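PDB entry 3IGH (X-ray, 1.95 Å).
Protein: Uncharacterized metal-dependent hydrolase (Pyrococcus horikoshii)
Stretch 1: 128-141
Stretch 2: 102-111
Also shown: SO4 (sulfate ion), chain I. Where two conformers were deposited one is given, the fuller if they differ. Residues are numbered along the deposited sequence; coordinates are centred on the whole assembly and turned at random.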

ATOM      1  N   PRO A 128     -17.146  30.600 -13.052  1.00 41.85           N
ATOM      2  CA  PRO A 128     -15.995  31.110 -12.299  1.00 39.77           C
ATOM      3  C   PRO A 128     -14.758  31.088 -13.201  1.00 40.21           C
ATOM      4  O   PRO A 128     -14.523  30.100 -13.909  1.00 42.75           O
ATOM      5  CB  PRO A 128     -15.849  30.106 -11.146  1.00 39.81           C
ATOM      6  CG  PRO A 128     -17.191  29.446 -11.045  1.00 40.97           C
ATOM      7  CD  PRO A 128     -17.707  29.383 -12.436  1.00 40.03           C
ATOM      8  N   VAL A 129     -14.033  32.203 -13.211  1.00 41.81           N
ATOM      9  CA  VAL A 129     -12.847  32.396 -14.053  1.00 35.73           C
ATOM     10  C   VAL A 129     -11.698  32.825 -13.160  1.00 35.17           C
ATOM     11  O   VAL A 129     -11.847  33.734 -12.349  1.00 37.27           O
ATOM     12  CB  VAL A 129     -13.086  33.483 -15.156  1.00 38.54           C
ATOM     13  CG1 VAL A 129     -11.782  33.855 -15.877  1.00 35.64           C
ATOM     14  CG2 VAL A 129     -14.090  32.996 -16.165  1.00 29.84           C
ATOM     15  N   PHE A 130     -10.556  32.155 -13.306  1.00 36.08           N
ATOM     16  CA  PHE A 130      -9.345  32.494 -12.574  1.00 33.61           C
ATOM     17  C   PHE A 130      -8.190  32.451 -13.581  1.00 34.00           C
ATOM     18  O   PHE A 130      -7.912  31.398 -14.160  1.00 35.19           O
ATOM     19  CB  PHE A 130      -9.130  31.478 -11.448  1.00 31.30           C
ATOM     20  CG  PHE A 130      -7.978  31.805 -10.535  1.00 36.36           C
ATOM     21  CD1 PHE A 130      -8.173  32.611  -9.424  1.00 30.22           C
ATOM     22  CD2 PHE A 130      -6.702  31.291 -10.776  1.00 31.96           C
ATOM     23  CE1 PHE A 130      -7.129  32.914  -8.566  1.00 36.83           C
ATOM     24  CE2 PHE A 130      -5.646  31.594  -9.922  1.00 37.39           C
ATOM     25  CZ  PHE A 130      -5.861  32.399  -8.811  1.00 39.57           C
ATOM     26  N   ILE A 131      -7.544  33.591 -13.823  1.00 35.56           N
ATOM     27  CA  ILE A 131      -6.510  33.649 -14.878  1.00 33.95           C
ATOM     28  C   ILE A 131      -5.151  34.134 -14.390  1.00 30.17           C
ATOM     29  O   ILE A 131      -5.001  35.261 -13.910  1.00 35.24           O
ATOM     30  CB  ILE A 131      -6.969  34.420 -16.161  1.00 32.70           C
ATOM     31  CG1 ILE A 131      -7.404  35.863 -15.848  1.00 31.78           C
ATOM     32  CG2 ILE A 131      -8.087  33.666 -16.867  1.00 35.72           C
ATOM     33  CD1 ILE A 131      -7.510  36.757 -17.092  1.00 36.83           C
ATOM     34  N   TYR A 132      -4.155  33.259 -14.522  1.00 30.64           N
ATOM     35  CA  TYR A 132      -2.794  33.587 -14.133  1.00 29.82           C
ATOM     36  C   TYR A 132      -2.137  34.474 -15.175  1.00 28.53           C
ATOM     37  O   TYR A 132      -2.245  34.213 -16.371  1.00 32.51           O
ATOM     38  CB  TYR A 132      -1.959  32.321 -14.025  1.00 32.44           C
ATOM     39  CG  TYR A 132      -2.212  31.493 -12.798  1.00 34.69           C
ATOM     40  CD1 TYR A 132      -1.653  31.850 -11.564  1.00 38.46           C
ATOM     41  CD2 TYR A 132      -2.976  30.327 -12.871  1.00 44.22           C
ATOM     42  CE1 TYR A 132      -1.867  31.067 -10.427  1.00 46.54           C
ATOM     43  CE2 TYR A 132      -3.197  29.540 -11.739  1.00 42.90           C
ATOM     44  CZ  TYR A 132      -2.637  29.913 -10.528  1.00 45.74           C
ATOM     45  OH  TYR A 132      -2.858  29.136  -9.416  1.00 53.29           O
ATOM     46  N   ARG A 133      -1.452  35.511 -14.704  1.00 32.88           N
ATOM     47  CA  ARG A 133      -0.519  36.265 -15.537  1.00 35.82           C
ATOM     48  C   ARG A 133       0.661  35.365 -15.875  1.00 39.64           C
ATOM     49  O   ARG A 133       0.973  34.433 -15.129  1.00 31.57           O
ATOM     50  CB  ARG A 133       0.002  37.494 -14.786  1.00 33.13           C
ATOM     51  CG  ARG A 133       0.776  38.494 -15.670  1.00 36.08           C
ATOM     52  CD  ARG A 133       1.394  39.639 -14.881  1.00 36.29           C
ATOM     53  NE  ARG A 133       2.237  40.444 -15.765  1.00 52.36           N
ATOM     54  CZ  ARG A 133       3.540  40.245 -15.967  1.00 58.51           C
ATOM     55  NH1 ARG A 133       4.187  39.275 -15.331  1.00 47.84           N
ATOM     56  NH2 ARG A 133       4.204  41.028 -16.804  1.00 52.56           N
ATOM     57  N   LYS A 134       1.280  35.629 -17.022  1.00 31.16           N
ATOM     58  CA  LYS A 134       2.625  35.154 -17.350  1.00 43.43           C
ATOM     59  C   LYS A 134       3.499  35.181 -16.089  1.00 40.52           C
ATOM     60  O   LYS A 134       3.506  36.175 -15.354  1.00 51.48           O
ATOM     61  CB  LYS A 134       3.194  36.079 -18.437  1.00 41.07           C
ATOM     62  CG  LYS A 134       4.550  35.723 -18.996  1.00 66.55           C
ATOM     63  CD  LYS A 134       5.168  36.927 -19.700  1.00 54.89           C
ATOM     64  CE  LYS A 134       5.890  37.841 -18.716  1.00 67.59           C
ATOM     65  NZ  LYS A 134       6.779  38.806 -19.417  1.00 63.06           N
ATOM     66  N   CYS A 135       4.194  34.072 -15.827  1.00 47.04           N
ATOM     67  CA  CYS A 135       5.090  33.901 -14.653  1.00 47.56           C
ATOM     68  C   CYS A 135       4.405  33.535 -13.332  1.00 43.25           C
ATOM     69  O   CYS A 135       5.084  33.291 -12.332  1.00 43.21           O
ATOM     70  CB  CYS A 135       6.075  35.080 -14.468  1.00 47.02           C
ATOM     71  SG  CYS A 135       7.041  35.470 -15.958  1.00 62.50           S
ATOM     72  N   PHE A 136       3.067  33.507 -13.339  1.00 39.23           N
ATOM     73  CA  PHE A 136       2.245  32.929 -12.263  1.00 37.66           C
ATOM     74  C   PHE A 136       2.400  33.605 -10.887  1.00 41.76           C
ATOM     75  O   PHE A 136       2.222  32.958  -9.857  1.00 46.71           O
ATOM     76  CB  PHE A 136       2.481  31.402 -12.143  1.00 36.28           C
ATOM     77  CG  PHE A 136       2.122  30.611 -13.388  1.00 44.73           C
ATOM     78  CD1 PHE A 136       0.871  30.013 -13.508  1.00 40.97           C
ATOM     79  CD2 PHE A 136       3.043  30.442 -14.422  1.00 45.52           C
ATOM     80  CE1 PHE A 136       0.530  29.279 -14.636  1.00 41.26           C
ATOM     81  CE2 PHE A 136       2.714  29.714 -15.561  1.00 44.01           C
ATOM     82  CZ  PHE A 136       1.451  29.126 -15.669  1.00 41.98           C
ATOM     83  N   HIS A 137       2.731  34.898 -10.865  1.00 39.94           N
ATOM     84  CA  HIS A 137       2.846  35.622  -9.593  1.00 41.92           C
ATOM     85  C   HIS A 137       1.658  36.556  -9.348  1.00 41.69           C
ATOM     86  O   HIS A 137       1.544  37.155  -8.276  1.00 40.98           O
ATOM     87  CB  HIS A 137       4.166  36.402  -9.505  1.00 43.11           C
ATOM     88  CG  HIS A 137       5.389  35.553  -9.685  1.00 49.61           C
ATOM     89  ND1 HIS A 137       5.690  34.493  -8.854  1.00 63.98           N
ATOM     90  CD2 HIS A 137       6.395  35.618 -10.590  1.00 59.79           C
ATOM     91  CE1 HIS A 137       6.821  33.934  -9.249  1.00 59.20           C
ATOM     92  NE2 HIS A 137       7.270  34.599 -10.298  1.00 63.80           N
ATOM     93  N   VAL A 138       0.784  36.676 -10.347  1.00 40.10           N
ATOM     94  CA  VAL A 138      -0.419  37.507 -10.268  1.00 39.12           C
ATOM     95  C   VAL A 138      -1.557  36.773 -10.975  1.00 34.37           C
ATOM     96  O   VAL A 138      -1.337  36.073 -11.972  1.00 36.56           O
ATOM     97  CB  VAL A 138      -0.221  38.916 -10.961  1.00 43.83           C
ATOM     98  CG1 VAL A 138      -1.490  39.756 -10.885  1.00 42.47           C
ATOM     99  CG2 VAL A 138       0.928  39.706 -10.348  1.00 44.88           C
ATOM    100  N   ALA A 139      -2.777  36.935 -10.460  1.00 32.49           N
ATOM    101  CA  ALA A 139      -3.964  36.432 -11.127  1.00 30.61           C
ATOM    102  C   ALA A 139      -5.126  37.409 -11.048  1.00 30.38           C
ATOM    103  O   ALA A 139      -5.153  38.287 -10.188  1.00 35.18           O
ATOM    104  CB  ALA A 139      -4.375  35.086 -10.541  1.00 32.60           C
ATOM    105  N   VAL A 140      -6.076  37.252 -11.963  1.00 37.45           N
ATOM    106  CA  VAL A 140      -7.321  38.017 -11.921  1.00 37.07           C
ATOM    107  C   VAL A 140      -8.484  37.032 -11.913  1.00 37.59           C
ATOM    108  O   VAL A 140      -8.434  35.987 -12.576  1.00 33.46           O
ATOM    109  CB  VAL A 140      -7.465  39.018 -13.114  1.00 37.05           C
ATOM    110  CG1 VAL A 140      -8.635  39.979 -12.883  1.00 39.34           C
ATOM    111  CG2 VAL A 140      -6.199  39.835 -13.306  1.00 39.74           C
ATOM    112  N   ALA A 141      -9.525  37.369 -11.155  1.00 38.31           N
ATOM    113  CA  ALA A 141     -10.711  36.530 -11.038  1.00 42.76           C
ATOM    114  C   ALA A 141     -12.002  37.345 -11.183  1.00 36.31           C
ATOM    115  O   ALA A 141     -12.043  38.512 -10.788  1.00 42.78           O
ATOM    116  CB  ALA A 141     -10.682  35.788  -9.698  1.00 36.82           C
TER
HETATM  117  S   SO4 I   8       2.503  47.798 -15.407  1.00 73.08           S
HETATM  118  O1  SO4 I   8       1.273  48.403 -15.924  1.00 68.57           O
HETATM  119  O2  SO4 I   8       3.424  48.845 -14.970  1.00 67.03           O
HETATM  120  O3  SO4 I   8       2.175  46.938 -14.273  1.00 82.79           O
HETATM  121  O4  SO4 I   8       3.144  47.012 -16.459  1.00 75.25           O
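Stretch 2 102-111: IIFGFGWDQD

Stretch 2 lies beside the first strand of stretch 1 as a parallel neighbour. Its strand, residues 103-108, runs in the same direction as strand 129-133, with a crossing angle of -19° and a closest approach of 4.3 Å between the axes. A later strand of stretch 1, which includes Val140, pairs with 129-133 as well, through bonds such as Ile131 N to Val140 O (2.8 Å).

Ile102 precedes the strand in an extended conformation and sits beside Pro128, its CG2 4.1 Å from Pro128 CB. The ladder begins at Ile103, whose N donates to Pro128 O (2.8 Å) and whose O accepts from Phe130 N (3.0 Å). Ile103 thus brackets Val129, and the two side chains share one face of the sheet, with Ile103 CB 4.1 Å from Val129 CG2. Phe104 turns to the other face alongside Phe130; its ring reaches back so that CD1 lies 4.0 Å from Phe130 CB.

Gly105 repeats the pattern one step on, its N bonding to Phe130 O (3.0 Å) and its O receiving Tyr132 N (2.9 Å). It pairs with Ile131, with the CA atoms of Gly105 and Ile131 only 4.4 Å apart, and an ideal CB built on Gly105 would clash with Ile131 CG2, which already lies 3.9 Å from Gly105 CA. Phe106, with a p rotamer, places its CB 4.2 Å from Tyr132 CB and 3.7 Å from Phe136 CE1.

At Gly107 the regular ladder breaks. Its phi/psi of 93/3° would jam a CB against the preceding carbonyl oxygen, and its N makes only a weak bond to Tyr132 O (3.0 Å). A water links Gly107 N (2.9 Å, weak) to Arg133 O (2.6 Å). This beta bulge shifts the register by one residue, so that Arg133 pairs with Trp108, and Trp108 O accepts from Lys134 N (2.8 Å).

Trp108 makes the largest contribution to the contact. Its indole reaches back over stretch 1: NE1 donates almost linearly to Ile131 O (3.1 Å), Arg133 CA sits over the five-membered ring, 3.6 Å from its centroid, and CZ2 meets Val140 CG2 at 3.6 Å.

Beyond the strand, Asp109 caps the following helix, its OD1 accepting from Asp111 N (2.9 Å). The same OD1 forms a salt bridge with Arg133 NH2 (3.5 Å), while OD2 of Asp109 makes a longer one with Lys134 NZ (3.7 Å). Gln110, in the first turn of the helix, accepts Arg133 NE at OE1 (2.8 Å, nearly linear), and its NE2 donates to sulfate O4 (2.9 Å).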

ATOM      1  N   ILE A 102     -15.014  25.303 -13.784  1.00 47.07           N
ATOM      2  CA  ILE A 102     -14.269  26.529 -13.528  1.00 47.80           C
ATOM      3  C   ILE A 102     -13.311  26.702 -14.689  1.00 46.66           C
ATOM      4  O   ILE A 102     -12.665  25.737 -15.107  1.00 40.33           O
ATOM      5  CB  ILE A 102     -13.472  26.437 -12.213  1.00 46.39           C
ATOM      6  CG1 ILE A 102     -14.413  26.212 -11.034  1.00 54.71           C
ATOM      7  CG2 ILE A 102     -12.665  27.700 -11.961  1.00 47.18           C
ATOM      8  CD1 ILE A 102     -13.834  25.308 -10.028  1.00 49.90           C
ATOM      9  N   ILE A 103     -13.234  27.922 -15.216  1.00 41.44           N
ATOM     10  CA  ILE A 103     -12.341  28.216 -16.326  1.00 41.12           C
ATOM     11  C   ILE A 103     -11.030  28.766 -15.786  1.00 38.15           C
ATOM     12  O   ILE A 103     -10.977  29.881 -15.262  1.00 37.54           O
ATOM     13  CB  ILE A 103     -12.980  29.195 -17.350  1.00 38.84           C
ATOM     14  CG1 ILE A 103     -14.365  28.691 -17.801  1.00 41.68           C
ATOM     15  CG2 ILE A 103     -12.048  29.409 -18.545  1.00 39.87           C
ATOM     16  CD1 ILE A 103     -14.382  27.283 -18.428  1.00 39.67           C
ATOM     17  N   PHE A 104      -9.985  27.952 -15.891  1.00 36.25           N
ATOM     18  CA  PHE A 104      -8.643  28.346 -15.482  1.00 33.93           C
ATOM     19  C   PHE A 104      -7.857  28.746 -16.728  1.00 32.00           C
ATOM     20  O   PHE A 104      -7.931  28.077 -17.759  1.00 33.66           O
ATOM     21  CB  PHE A 104      -7.923  27.196 -14.761  1.00 29.66           C
ATOM     22  CG  PHE A 104      -8.453  26.898 -13.382  1.00 34.62           C
ATOM     23  CD1 PHE A 104      -8.151  27.732 -12.306  1.00 38.79           C
ATOM     24  CD2 PHE A 104      -9.226  25.763 -13.152  1.00 46.12           C
ATOM     25  CE1 PHE A 104      -8.628  27.449 -11.024  1.00 38.89           C
ATOM     26  CE2 PHE A 104      -9.709  25.469 -11.873  1.00 41.28           C
ATOM     27  CZ  PHE A 104      -9.407  26.316 -10.808  1.00 34.68           C
ATOM     28  N   GLY A 105      -7.115  29.841 -16.624  1.00 35.86           N
ATOM     29  CA  GLY A 105      -6.295  30.313 -17.723  1.00 37.03           C
ATOM     30  C   GLY A 105      -4.918  30.714 -17.245  1.00 36.68           C
ATOM     31  O   GLY A 105      -4.694  30.887 -16.045  1.00 35.25           O
ATOM     32  N   PHE A 106      -3.996  30.884 -18.187  1.00 35.75           N
ATOM     33  CA  PHE A 106      -2.619  31.256 -17.849  1.00 32.44           C
ATOM     34  C   PHE A 106      -1.969  32.016 -19.001  1.00 30.03           C
ATOM     35  O   PHE A 106      -2.383  31.889 -20.156  1.00 35.24           O
ATOM     36  CB  PHE A 106      -1.773  30.007 -17.503  1.00 31.82           C
ATOM     37  CG  PHE A 106      -1.306  29.229 -18.715  1.00 31.18           C
ATOM     38  CD1 PHE A 106      -0.034  29.445 -19.256  1.00 43.86           C
ATOM     39  CD2 PHE A 106      -2.136  28.291 -19.317  1.00 35.52           C
ATOM     40  CE1 PHE A 106       0.391  28.747 -20.386  1.00 37.68           C
ATOM     41  CE2 PHE A 106      -1.715  27.578 -20.432  1.00 38.27           C
ATOM     42  CZ  PHE A 106      -0.452  27.812 -20.973  1.00 38.49           C
ATOM     43  N   GLY A 107      -0.932  32.781 -18.670  1.00 32.00           N
ATOM     44  CA  GLY A 107      -0.028  33.311 -19.678  1.00 32.89           C
ATOM     45  C   GLY A 107      -0.309  34.690 -20.242  1.00 39.38           C
ATOM     46  O   GLY A 107       0.413  35.130 -21.137  1.00 38.06           O
ATOM     47  N   TRP A 108      -1.332  35.384 -19.738  1.00 36.63           N
ATOM     48  CA  TRP A 108      -1.621  36.737 -20.240  1.00 34.31           C
ATOM     49  C   TRP A 108      -0.565  37.730 -19.783  1.00 31.70           C
ATOM     50  O   TRP A 108       0.106  37.520 -18.776  1.00 34.30           O
ATOM     51  CB  TRP A 108      -3.038  37.226 -19.856  1.00 36.65           C
ATOM     52  CG  TRP A 108      -3.283  37.373 -18.370  1.00 32.40           C
ATOM     53  CD1 TRP A 108      -3.890  36.456 -17.559  1.00 33.17           C
ATOM     54  CD2 TRP A 108      -2.942  38.488 -17.526  1.00 32.01           C
ATOM     55  NE1 TRP A 108      -3.932  36.917 -16.271  1.00 33.00           N
ATOM     56  CE2 TRP A 108      -3.372  38.166 -16.219  1.00 36.00           C
ATOM     57  CE3 TRP A 108      -2.323  39.727 -17.744  1.00 33.44           C
ATOM     58  CZ2 TRP A 108      -3.192  39.032 -15.133  1.00 38.75           C
ATOM     59  CZ3 TRP A 108      -2.145  40.584 -16.664  1.00 39.05           C
ATOM     60  CH2 TRP A 108      -2.583  40.237 -15.376  1.00 36.66           C
ATOM     61  N   ASP A 109      -0.443  38.835 -20.518  1.00 34.07           N
ATOM     62  CA  ASP A 109       0.540  39.858 -20.214  1.00 36.15           C
ATOM     63  C   ASP A 109      -0.071  41.201 -20.598  1.00 37.28           C
ATOM     64  O   ASP A 109      -0.509  41.366 -21.744  1.00 37.32           O
ATOM     65  CB  ASP A 109       1.817  39.591 -21.037  1.00 38.95           C
ATOM     66  CG  ASP A 109       2.938  40.603 -20.780  1.00 43.51           C
ATOM     67  OD1 ASP A 109       2.782  41.571 -19.997  1.00 40.74           O
ATOM     68  OD2 ASP A 109       4.022  40.409 -21.368  1.00 48.97           O
ATOM     69  N   GLN A 110      -0.067  42.151 -19.656  1.00 38.10           N
ATOM     70  CA  GLN A 110      -0.629  43.488 -19.902  0.80 39.97           C
ATOM     71  C   GLN A 110       0.127  44.226 -21.009  1.00 40.24           C
ATOM     72  O   GLN A 110      -0.443  45.076 -21.683  1.00 41.28           O
ATOM     73  CB  GLN A 110      -0.705  44.336 -18.615  0.80 36.08           C
ATOM     74  CG  GLN A 110       0.635  44.800 -18.009  0.80 29.64           C
ATOM     75  CD  GLN A 110       1.252  43.784 -17.058  0.80 43.17           C
ATOM     76  OE1 GLN A 110       0.944  42.589 -17.107  0.80 39.46           O
ATOM     77  NE2 GLN A 110       2.126  44.262 -16.179  0.80 40.93           N
ATOM     78  N   ASP A 111       1.402  43.878 -21.198  1.00 38.86           N
ATOM     79  CA  ASP A 111       2.229  44.457 -22.265  1.00 41.94           C
ATOM     80  C   ASP A 111       1.754  44.059 -23.665  1.00 35.43           C
ATOM     81  O   ASP A 111       1.863  44.841 -24.615  1.00 39.35           O
ATOM     82  CB  ASP A 111       3.700  44.089 -22.058  1.00 34.74           C
ATOM     83  CG  ASP A 111       4.325  44.825 -20.884  1.00 49.71           C
ATOM     84  OD1 ASP A 111       3.692  45.773 -20.362  1.00 52.59           O
ATOM     85  OD2 ASP A 111       5.453  44.463 -20.490  1.00 48.31           O
TER
HETATM   86  O   HOH W   1       0.922  32.249 -16.553  1.00 42.94           O